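Local coordinates for ApaG protein (Pseudomonas aeruginosa, PDB 3NRF), which is of unknown function, a DUF4354-family protein that carries the ApaG name and folds as an all-beta domain with one disulfide, at residues K24-K32 / I85-A96; F31-E42 / T73-A84. All coordinates share one frame; numbering follows the deposited sequence.

How the contacts relate
Both contacts join strand 24-37 to strand 79-88, which are neighbours in an antiparallel sheet. Contact 2 (31-42 with 73-84) takes the late part of the first strand and the early part of the second. Contact 1 (24-32 with 85-96) takes the other ends. Along the chain, contact 1 therefore encloses contact 2. Their centres lie about 24 Å apart, on opposite sides of the chain's centre. They share Phe31 and Lys32, and they meet where Ala30 CB packs 4.1 Å from Ala84 O. Together they form one long ladder. The turn 75-78 finishes it at one end, and the 3-10 segment 92-95 flanks it near the other.

Contact 1: residues K24-K32 / I85-A96; sequences KHFRTQAFK and IFASEDDAVYGA
Arg27 reaches across to the loop that follows strand 85-88. Its chain bends at the CB-CG bond (chi2 69°), and Arg27 NH1 bonds to Glu89 O at 2.7 Å. That oxygen lies near the guanidinium edge, somewhat tilted from its plane, and the N-H meets it in the carbonyl plane. The bond is bent, with 133° at the hydrogen. On another side of the group, Asp91 OD1 is 3.4 Å from Arg27 NE but well out of the guanidinium plane. This salt bridge rests on charge alone. Ser97 of the second subunit hydrogen-bonds to both Arg27 NE and Asp91 OD1.

Tyr94 stands across the arginine chain at about a right angle. Its OH touches Arg27 CB and CG and bonds to Gly17 O of strand 7-21. The ring edge meets the backbone, with Tyr94 CE1 3.1 Å from Thr28 O. Gln29 CB rests on Val93 CG2 at 3.8 Å. The chain's bend at chi2 returns Gln29 NE2 to Ala30 O, in the carbonyl plane on a lone pair, while OE1 takes a bond from Lys16.

Further along, the CD1 atoms of Phe31 and Phe86 meet at 3.6 Å, with the ring planes 78° apart. On the other face of the sheet, Phe26 CD1 touches Ala87 CB at 3.5 Å. Backbone bonds at the Arg27-Ser88 and Gln29-Phe86 pairs hold the antiparallel ladder.

The loop is thus gripped by a buried arginine with backbone and carboxylate partners. Asp91 probably offsets its charge, and the shared serine ties this site to the subunit interface.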
loop_
_atom_site.group_PDB
_atom_site.type_symbol
_atom_site.label_atom_id
_atom_site.label_comp_id
_atom_site.label_asym_id
_atom_site.label_seq_id
_atom_site.Cartn_x
_atom_site.Cartn_y
_atom_site.Cartn_z
ATOM N N LYS B 24 -14.466 3.528 21.711
ATOM C CA LYS B 24 -14.396 2.389 20.836
ATOM C C LYS B 24 -13.648 2.723 19.563
ATOM O O LYS B 24 -14.043 3.670 18.852
ATOM C CB LYS B 24 -15.834 1.979 20.508
ATOM C CG LYS B 24 -15.990 0.776 19.615
ATOM C CD LYS B 24 -17.494 0.461 19.425
ATOM C CE LYS B 24 -17.722 -0.714 18.460
ATOM N NZ LYS B 24 -17.096 -1.984 18.957
ATOM N N HIS B 25 -12.608 1.940 19.294
ATOM C CA HIS B 25 -11.744 2.182 18.154
ATOM C C HIS B 25 -11.579 0.874 17.397
ATOM O O HIS B 25 -11.385 -0.187 18.012
ATOM C CB HIS B 25 -10.353 2.628 18.627
ATOM C CG HIS B 25 -10.388 3.694 19.663
ATOM N ND1 HIS B 25 -10.946 4.931 19.435
ATOM C CD2 HIS B 25 -9.957 3.714 20.948
ATOM C CE1 HIS B 25 -10.906 5.653 20.546
ATOM N NE2 HIS B 25 -10.261 4.952 21.467
ATOM N N PHE B 26 -11.609 0.923 16.062
ATOM C CA PHE B 26 -11.274 -0.266 15.300
ATOM C C PHE B 26 -10.688 0.075 13.933
ATOM O O PHE B 26 -10.889 1.152 13.419
ATOM C CB PHE B 26 -12.424 -1.276 15.238
ATOM C CG PHE B 26 -13.654 -0.821 14.555
ATOM C CD1 PHE B 26 -13.831 -0.995 13.197
ATOM C CD2 PHE B 26 -14.752 -0.345 15.303
ATOM C CE1 PHE B 26 -15.025 -0.614 12.579
ATOM C CE2 PHE B 26 -15.937 0.013 14.685
ATOM C CZ PHE B 26 -16.074 -0.104 13.310
ATOM N N ARG B 27 -9.882 -0.849 13.443
ATOM C CA ARG B 27 -9.264 -0.766 12.121
ATOM C C ARG B 27 -10.106 -1.578 11.162
ATOM O O ARG B 27 -10.741 -2.583 11.585
ATOM C CB ARG B 27 -7.844 -1.305 12.146
ATOM C CG ARG B 27 -6.825 -0.363 12.705
ATOM C CD ARG B 27 -6.954 -0.104 14.214
ATOM N NE ARG B 27 -5.826 0.702 14.686
ATOM C CZ ARG B 27 -5.626 1.050 15.957
ATOM N NH1 ARG B 27 -6.495 0.637 16.879
ATOM N NH2 ARG B 27 -4.582 1.789 16.270
ATOM N N THR B 28 -10.182 -1.133 9.907
ATOM C CA THR B 28 -10.994 -1.806 8.902
ATOM C C THR B 28 -10.172 -2.215 7.696
ATOM O O THR B 28 -9.205 -1.539 7.342
ATOM C CB THR B 28 -12.153 -0.938 8.404
ATOM O OG1 THR B 28 -11.623 0.269 7.829
ATOM C CG2 THR B 28 -13.110 -0.595 9.566
ATOM N N GLN B 29 -10.516 -3.366 7.124
ATOM C CA GLN B 29 -9.898 -3.848 5.881
ATOM C C GLN B 29 -11.026 -4.225 4.922
ATOM O O GLN B 29 -11.826 -5.114 5.207
ATOM C CB GLN B 29 -9.006 -5.074 6.115
ATOM C CG GLN B 29 -8.442 -5.661 4.816
ATOM C CD GLN B 29 -7.492 -4.721 4.108
ATOM O OE1 GLN B 29 -6.438 -4.364 4.638
ATOM N NE2 GLN B 29 -7.881 -4.320 2.886
ATOM N N ALA B 30 -11.079 -3.571 3.756
ATOM C CA ALA B 30 -12.076 -3.852 2.764
ATOM C C ALA B 30 -11.574 -4.868 1.776
ATOM O O ALA B 30 -10.378 -4.967 1.562
ATOM C CB ALA B 30 -12.476 -2.557 2.003
ATOM N N PHE B 31 -12.519 -5.619 1.221
ATOM C CA PHE B 31 -12.276 -6.538 0.156
ATOM C C PHE B 31 -13.386 -6.428 -0.875
ATOM O O PHE B 31 -14.558 -6.192 -0.526
ATOM C CB PHE B 31 -12.326 -7.998 0.629
ATOM C CG PHE B 31 -11.228 -8.391 1.589
ATOM C CD1 PHE B 31 -11.337 -8.072 2.943
ATOM C CD2 PHE B 31 -10.157 -9.109 1.171
ATOM C CE1 PHE B 31 -10.368 -8.470 3.832
ATOM C CE2 PHE B 31 -9.157 -9.487 2.080
ATOM C CZ PHE B 31 -9.283 -9.167 3.387
ATOM N N LYS B 32 -13.037 -6.657 -2.139
ATOM C CA LYS B 32 -14.072 -6.930 -3.141
ATOM C C LYS B 32 -14.158 -8.454 -3.210
ATOM O O LYS B 32 -13.110 -9.114 -3.301
ATOM C CB LYS B 32 -13.667 -6.364 -4.484
ATOM C CG LYS B 32 -14.689 -6.602 -5.598
ATOM C CD LYS B 32 -15.836 -5.666 -5.542
ATOM C CE LYS B 32 -15.422 -4.241 -6.009
ATOM N NZ LYS B 32 -16.542 -3.294 -5.729
ATOM N N ILE B 85 -16.422 -5.341 4.380
ATOM C CA ILE B 85 -15.416 -4.694 5.217
ATOM C C ILE B 85 -15.344 -5.381 6.577
ATOM O O ILE B 85 -16.381 -5.499 7.252
ATOM C CB ILE B 85 -15.701 -3.169 5.430
ATOM C CG1 ILE B 85 -15.749 -2.433 4.108
ATOM C CG2 ILE B 85 -14.640 -2.557 6.274
ATOM C CD1 ILE B 85 -16.052 -0.918 4.273
ATOM N N PHE B 86 -14.156 -5.820 6.953
ATOM C CA PHE B 86 -13.886 -6.511 8.192
ATOM C C PHE B 86 -13.131 -5.636 9.149
ATOM O O PHE B 86 -12.452 -4.680 8.740
ATOM C CB PHE B 86 -13.150 -7.846 7.953
ATOM C CG PHE B 86 -13.875 -8.783 7.007
ATOM C CD1 PHE B 86 -13.693 -8.668 5.636
ATOM C CD2 PHE B 86 -14.784 -9.752 7.477
ATOM C CE1 PHE B 86 -14.350 -9.489 4.751
ATOM C CE2 PHE B 86 -15.450 -10.577 6.572
ATOM C CZ PHE B 86 -15.217 -10.446 5.211
ATOM N N ALA B 87 -13.164 -5.999 10.422
ATOM C CA ALA B 87 -12.583 -5.156 11.483
ATOM C C ALA B 87 -11.861 -5.911 12.585
ATOM O O ALA B 87 -12.101 -7.094 12.843
ATOM C CB ALA B 87 -13.726 -4.327 12.148
ATOM N N SER B 88 -10.943 -5.204 13.205
ATOM C CA SER B 88 -10.239 -5.626 14.418
ATOM C C SER B 88 -9.975 -4.396 15.260
ATOM O O SER B 88 -9.911 -3.293 14.720
ATOM C CB SER B 88 -8.930 -6.340 14.136
ATOM O OG SER B 88 -8.015 -5.554 13.389
ATOM N N GLU B 89 -9.805 -4.561 16.572
ATOM C CA GLU B 89 -9.548 -3.385 17.415
ATOM C C GLU B 89 -8.172 -2.834 17.177
ATOM O O GLU B 89 -7.986 -1.600 17.228
ATOM C CB GLU B 89 -9.620 -3.744 18.896
ATOM C CG GLU B 89 -10.988 -4.256 19.250
ATOM C CD GLU B 89 -11.094 -5.784 19.221
ATOM O OE1 GLU B 89 -10.459 -6.470 18.381
ATOM O OE2 GLU B 89 -11.798 -6.335 20.124
ATOM N N ASP B 90 -7.223 -3.734 16.957
ATOM C CA ASP B 90 -5.844 -3.430 16.658
ATOM C C ASP B 90 -5.602 -3.552 15.152
ATOM O O ASP B 90 -6.550 -3.460 14.368
ATOM C CB ASP B 90 -4.871 -4.273 17.511
ATOM C CG ASP B 90 -5.076 -5.783 17.354
ATOM O OD1 ASP B 90 -5.891 -6.175 16.476
ATOM O OD2 ASP B 90 -4.469 -6.544 18.142
ATOM N N ASP B 91 -4.346 -3.758 14.761
ATOM C CA ASP B 91 -4.003 -3.859 13.367
ATOM C C ASP B 91 -4.167 -5.276 12.804
ATOM O O ASP B 91 -3.892 -5.481 11.627
ATOM C CB ASP B 91 -2.563 -3.423 13.108
ATOM C CG ASP B 91 -2.381 -1.933 13.143
ATOM O OD1 ASP B 91 -3.359 -1.198 13.400
ATOM O OD2 ASP B 91 -1.237 -1.530 12.850
ATOM N N ALA B 92 -4.683 -6.219 13.591
ATOM C CA ALA B 92 -4.665 -7.640 13.128
ATOM C C ALA B 92 -5.428 -7.887 11.844
ATOM O O ALA B 92 -5.008 -8.764 11.039
ATOM C CB ALA B 92 -5.158 -8.588 14.216
ATOM N N VAL B 93 -6.490 -7.119 11.602
ATOM C CA VAL B 93 -7.251 -7.325 10.387
ATOM C C VAL B 93 -6.436 -7.083 9.136
ATOM O O VAL B 93 -6.772 -7.586 8.065
ATOM C CB VAL B 93 -8.550 -6.537 10.388
ATOM C CG1 VAL B 93 -8.270 -5.003 10.189
ATOM C CG2 VAL B 93 -9.528 -7.046 9.377
ATOM N N TYR B 94 -5.360 -6.291 9.255
ATOM C CA TYR B 94 -4.502 -6.046 8.101
ATOM C C TYR B 94 -3.764 -7.256 7.656
ATOM O O TYR B 94 -3.294 -7.302 6.471
ATOM C CB TYR B 94 -3.562 -4.886 8.416
ATOM C CG TYR B 94 -4.355 -3.625 8.650
ATOM C CD1 TYR B 94 -5.515 -3.328 7.925
ATOM C CD2 TYR B 94 -3.938 -2.672 9.567
ATOM C CE1 TYR B 94 -6.240 -2.225 8.151
ATOM C CE2 TYR B 94 -4.657 -1.490 9.755
ATOM C CZ TYR B 94 -5.825 -1.266 9.045
ATOM O OH TYR B 94 -6.491 -0.059 9.288
ATOM N N GLY B 95 -3.649 -8.218 8.572
ATOM C CA GLY B 95 -3.073 -9.527 8.298
ATOM C C GLY B 95 -4.089 -10.548 7.771
ATOM O O GLY B 95 -3.712 -11.711 7.599
ATOM N N ALA B 96 -5.350 -10.141 7.580
ATOM C CA ALA B 96 -6.393 -11.034 6.999
ATOM C C ALA B 96 -5.940 -11.319 5.552
ATOM O O ALA B 96 -5.689 -10.394 4.775
ATOM C CB ALA B 96 -7.728 -10.405 7.010
#

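Contact 2: residues F31-E42 / T73-A84; sequences FKVRLVNAAKSE and TLKPGASVEGDA
Arg34 grips one of two modelled Glu81 conformers side-on across a non-hydrogen-bonded pair, so the grip may be only partly populated. Arg34 NE and NH2 both point at one oxygen, Glu81 OE1, at 2.8 and 2.9 Å. The oxygen lies in the guanidinium plane. The two nitrogens reach it from the same face of the carboxylate, NE on the anti side and NH2 on the syn side. The two planes are 28° apart.

On the same face, Lys32 bends at chi2 and chi3, which curls its end back over Asp83. Lys32 NZ sits 3.0 Å from both Asp83 OD1 and Asp83 OD2, in weak bonds. The opposite face is apolar. Leu35 CB touches both Leu74 CD2 and Val80 CG2, and Val33 CG2 meets Ala84 CB at 4.1 Å.

At the ladder's end, Asn37 CG is anti to the backbone N (chi1 178°), which swings the amide across toward Leu74 O. Asn37 ND2 bonds to Leu74 O at 2.8 Å, from above the carbonyl plane, and also to Ser41 O.

Glu42 OE2 takes Thr73 OG1 at 2.6 Å on its anti lone pair. Lys75 NZ comes to Glu42 OE1 from above the carboxylate plane, in a salt bridge.

Two charge pairs thus lie on one face, apolar branches fill the other, and the buried Asn37 amide ties the loop after strand 31-37 to strand 73-74.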
loop_
_atom_site.group_PDB
_atom_site.type_symbol
_atom_site.label_atom_id
_atom_site.label_comp_id
_atom_site.label_asym_id
_atom_site.label_seq_id
_atom_site.Cartn_x
_atom_site.Cartn_y
_atom_site.Cartn_z
ATOM N N PHE B 31 -12.519 -5.619 1.221
ATOM C CA PHE B 31 -12.276 -6.538 0.156
ATOM C C PHE B 31 -13.386 -6.428 -0.875
ATOM O O PHE B 31 -14.558 -6.192 -0.526
ATOM C CB PHE B 31 -12.326 -7.998 0.629
ATOM C CG PHE B 31 -11.228 -8.391 1.589
ATOM C CD1 PHE B 31 -11.337 -8.072 2.943
ATOM C CD2 PHE B 31 -10.157 -9.109 1.171
ATOM C CE1 PHE B 31 -10.368 -8.470 3.832
ATOM C CE2 PHE B 31 -9.157 -9.487 2.080
ATOM C CZ PHE B 31 -9.283 -9.167 3.387
ATOM N N LYS B 32 -13.037 -6.657 -2.139
ATOM C CA LYS B 32 -14.072 -6.930 -3.141
ATOM C C LYS B 32 -14.158 -8.454 -3.210
ATOM O O LYS B 32 -13.110 -9.114 -3.301
ATOM C CB LYS B 32 -13.667 -6.364 -4.484
ATOM C CG LYS B 32 -14.689 -6.602 -5.598
ATOM C CD LYS B 32 -15.836 -5.666 -5.542
ATOM C CE LYS B 32 -15.422 -4.241 -6.009
ATOM N NZ LYS B 32 -16.542 -3.294 -5.729
ATOM N N VAL B 33 -15.373 -9.000 -3.115
ATOM C CA VAL B 33 -15.629 -10.412 -3.045
ATOM C C VAL B 33 -16.594 -10.834 -4.160
ATOM O O VAL B 33 -17.603 -10.155 -4.393
ATOM C CB VAL B 33 -16.275 -10.783 -1.668
ATOM C CG1 VAL B 33 -16.554 -12.266 -1.576
ATOM C CG2 VAL B 33 -15.383 -10.320 -0.509
ATOM N N ARG B 34 -16.331 -11.981 -4.772
ATOM C CA ARG B 34 -17.241 -12.576 -5.759
ATOM C C ARG B 34 -17.557 -13.989 -5.299
ATOM O O ARG B 34 -16.647 -14.763 -5.014
ATOM C CB ARG B 34 -16.634 -12.639 -7.161
ATOM C CG ARG B 34 -17.627 -13.239 -8.180
ATOM C CD ARG B 34 -17.108 -13.229 -9.602
ATOM N NE ARG B 34 -16.744 -11.882 -10.034
ATOM C CZ ARG B 34 -16.245 -11.604 -11.246
ATOM N NH1 ARG B 34 -16.016 -12.588 -12.099
ATOM N NH2 ARG B 34 -15.935 -10.357 -11.579
ATOM N N LEU B 35 -18.834 -14.332 -5.214
ATOM C CA LEU B 35 -19.237 -15.677 -4.866
ATOM C C LEU B 35 -19.698 -16.319 -6.158
ATOM O O LEU B 35 -20.512 -15.713 -6.859
ATOM C CB LEU B 35 -20.392 -15.668 -3.874
ATOM C CG LEU B 35 -20.131 -14.850 -2.617
ATOM C CD1 LEU B 35 -21.399 -14.884 -1.785
ATOM C CD2 LEU B 35 -18.905 -15.395 -1.830
ATOM N N VAL B 36 -19.166 -17.515 -6.455
ATOM C CA VAL B 36 -19.474 -18.258 -7.669
ATOM C C VAL B 36 -19.970 -19.668 -7.323
ATOM O O VAL B 36 -19.225 -20.460 -6.743
ATOM C CB VAL B 36 -18.228 -18.397 -8.608
ATOM C CG1 VAL B 36 -18.592 -19.175 -9.894
ATOM C CG2 VAL B 36 -17.645 -17.019 -8.956
ATOM N N ASN B 37 -21.227 -19.982 -7.672
ATOM C CA ASN B 37 -21.785 -21.316 -7.415
ATOM C C ASN B 37 -21.354 -22.219 -8.533
ATOM O O ASN B 37 -21.942 -22.187 -9.623
ATOM C CB ASN B 37 -23.325 -21.309 -7.255
ATOM C CG ASN B 37 -23.927 -22.723 -7.021
ATOM O OD1 ASN B 37 -23.225 -23.723 -7.028
ATOM N ND2 ASN B 37 -25.239 -22.786 -6.828
ATOM N N ALA B 38 -20.323 -23.027 -8.269
ATOM C CA ALA B 38 -19.768 -23.954 -9.264
ATOM C C ALA B 38 -20.605 -25.225 -9.458
ATOM O O ALA B 38 -20.482 -25.904 -10.481
ATOM C CB ALA B 38 -18.336 -24.331 -8.867
ATOM N N ALA B 39 -21.442 -25.545 -8.473
ATOM C CA ALA B 39 -22.284 -26.751 -8.505
ATOM C C ALA B 39 -23.410 -26.711 -9.529
ATOM O O ALA B 39 -23.724 -25.659 -10.103
ATOM C CB ALA B 39 -22.868 -27.016 -7.104
ATOM N N LYS B 40 -24.014 -27.876 -9.749
ATOM C CA LYS B 40 -25.130 -28.013 -10.676
ATOM C C LYS B 40 -26.484 -27.817 -9.996
ATOM O O LYS B 40 -27.520 -27.930 -10.648
ATOM C CB LYS B 40 -25.084 -29.368 -11.403
ATOM C CG LYS B 40 -24.030 -29.484 -12.515
ATOM C CD LYS B 40 -24.237 -28.415 -13.603
ATOM C CE LYS B 40 -23.449 -28.705 -14.894
ATOM N NZ LYS B 40 -23.946 -29.912 -15.636
ATOM N N SER B 41 -26.481 -27.529 -8.698
ATOM C CA SER B 41 -27.727 -27.252 -7.979
ATOM C C SER B 41 -27.669 -25.930 -7.214
ATOM O O SER B 41 -26.603 -25.405 -6.941
ATOM C CB SER B 41 -28.044 -28.377 -7.005
ATOM O OG SER B 41 -27.019 -28.500 -6.053
ATOM N N GLU B 42 -28.840 -25.413 -6.864
ATOM C CA GLU B 42 -28.949 -24.177 -6.091
ATOM C C GLU B 42 -28.462 -24.448 -4.663
ATOM O O GLU B 42 -28.706 -25.525 -4.119
ATOM C CB GLU B 42 -30.396 -23.706 -6.114
ATOM C CG GLU B 42 -30.645 -22.398 -5.464
ATOM C CD GLU B 42 -32.043 -21.890 -5.717
ATOM O OE1 GLU B 42 -32.888 -22.613 -6.332
ATOM O OE2 GLU B 42 -32.309 -20.738 -5.331
ATOM N N THR B 73 -29.758 -17.441 -1.581
ATOM C CA THR B 73 -29.280 -18.607 -2.314
ATOM C C THR B 73 -28.497 -18.178 -3.560
ATOM O O THR B 73 -28.594 -17.027 -3.987
ATOM C CB THR B 73 -30.426 -19.523 -2.785
ATOM O OG1 THR B 73 -31.091 -18.930 -3.917
ATOM C CG2 THR B 73 -31.451 -19.772 -1.635
ATOM N N LEU B 74 -27.745 -19.110 -4.130
ATOM C CA LEU B 74 -26.998 -18.878 -5.371
ATOM C C LEU B 74 -27.460 -19.959 -6.363
ATOM O O LEU B 74 -27.383 -21.148 -6.052
ATOM C CB LEU B 74 -25.486 -18.924 -5.106
ATOM C CG LEU B 74 -24.652 -17.816 -5.769
ATOM C CD1 LEU B 74 -25.128 -16.425 -5.296
ATOM C CD2 LEU B 74 -23.161 -17.963 -5.451
ATOM N N LYS B 75 -27.986 -19.559 -7.522
ATOM C CA LYS B 75 -28.400 -20.525 -8.542
ATOM C C LYS B 75 -27.157 -21.194 -9.129
ATOM O O LYS B 75 -26.075 -20.619 -9.090
ATOM C CB LYS B 75 -29.238 -19.860 -9.656
ATOM C CG LYS B 75 -30.599 -19.378 -9.208
ATOM C CD LYS B 75 -31.562 -20.518 -8.980
ATOM C CE LYS B 75 -32.944 -19.998 -8.603
ATOM N NZ LYS B 75 -33.913 -21.117 -8.505
ATOM N N PRO B 76 -27.311 -22.424 -9.653
ATOM C CA PRO B 76 -26.187 -23.150 -10.237
ATOM C C PRO B 76 -25.547 -22.329 -11.347
ATOM O O PRO B 76 -26.255 -21.758 -12.144
ATOM C CB PRO B 76 -26.833 -24.428 -10.788
ATOM C CG PRO B 76 -28.284 -24.173 -10.846
ATOM C CD PRO B 76 -28.597 -23.125 -9.847
ATOM N N GLY B 77 -24.218 -22.237 -11.349
ATOM C CA GLY B 77 -23.488 -21.453 -12.368
ATOM C C GLY B 77 -23.501 -19.930 -12.182
ATOM O O GLY B 77 -22.828 -19.197 -12.915
ATOM N N ALA B 78 -24.237 -19.434 -11.204
ATOM C CA ALA B 78 -24.355 -17.997 -11.023
ATOM C C ALA B 78 -23.338 -17.405 -10.076
ATOM O O ALA B 78 -22.812 -18.089 -9.156
ATOM C CB ALA B 78 -25.769 -17.624 -10.535
ATOM N N SER B 79 -23.115 -16.095 -10.253
ATOM C CA SER B 79 -22.169 -15.305 -9.470
ATOM C C SER B 79 -22.803 -14.008 -8.972
ATOM O O SER B 79 -23.677 -13.445 -9.667
ATOM C CB SER B 79 -20.979 -14.903 -10.356
ATOM O OG SER B 79 -20.381 -16.019 -11.000
ATOM N N VAL B 80 -22.366 -13.544 -7.804
ATOM C CA VAL B 80 -22.727 -12.276 -7.250
ATOM C C VAL B 80 -21.407 -11.667 -6.755
ATOM O O VAL B 80 -20.435 -12.377 -6.455
ATOM C CB VAL B 80 -23.812 -12.363 -6.139
ATOM C CG1 VAL B 80 -25.139 -12.936 -6.703
ATOM C CG2 VAL B 80 -23.325 -13.201 -4.949
ATOM N N GLU B 81 -21.371 -10.359 -6.616
ATOM C CA GLU B 81 -20.162 -9.679 -6.215
ATOM C C GLU B 81 -20.466 -8.367 -5.540
ATOM O O GLU B 81 -21.508 -7.742 -5.774
ATOM C CB GLU B 81 -19.255 -9.489 -7.430
ATOM C CG GLU B 81 -18.082 -8.553 -7.261
ATOM C CD GLU B 81 -17.302 -8.327 -8.550
ATOM O OE1 GLU B 81 -16.589 -9.258 -9.026
ATOM O OE2 GLU B 81 -17.378 -7.178 -9.063
ATOM N N GLY B 82 -19.579 -7.968 -4.637
ATOM C CA GLY B 82 -19.695 -6.705 -3.912
ATOM C C GLY B 82 -18.545 -6.512 -2.942
ATOM O O GLY B 82 -17.633 -7.319 -2.875
ATOM N N ASP B 83 -18.592 -5.438 -2.184
ATOM C CA ASP B 83 -17.588 -5.153 -1.154
ATOM C C ASP B 83 -17.999 -5.630 0.220
ATOM O O ASP B 83 -19.187 -5.698 0.544
ATOM C CB ASP B 83 -17.324 -3.668 -1.101
ATOM C CG ASP B 83 -16.803 -3.163 -2.441
ATOM O OD1 ASP B 83 -15.733 -3.641 -2.865
ATOM O OD2 ASP B 83 -17.475 -2.335 -3.081
ATOM N N ALA B 84 -16.997 -5.999 1.005
ATOM C CA ALA B 84 -17.192 -6.481 2.369
ATOM C C ALA B 84 -16.092 -5.868 3.211
ATOM O O ALA B 84 -14.914 -5.823 2.768
ATOM C CB ALA B 84 -17.105 -8.004 2.410
#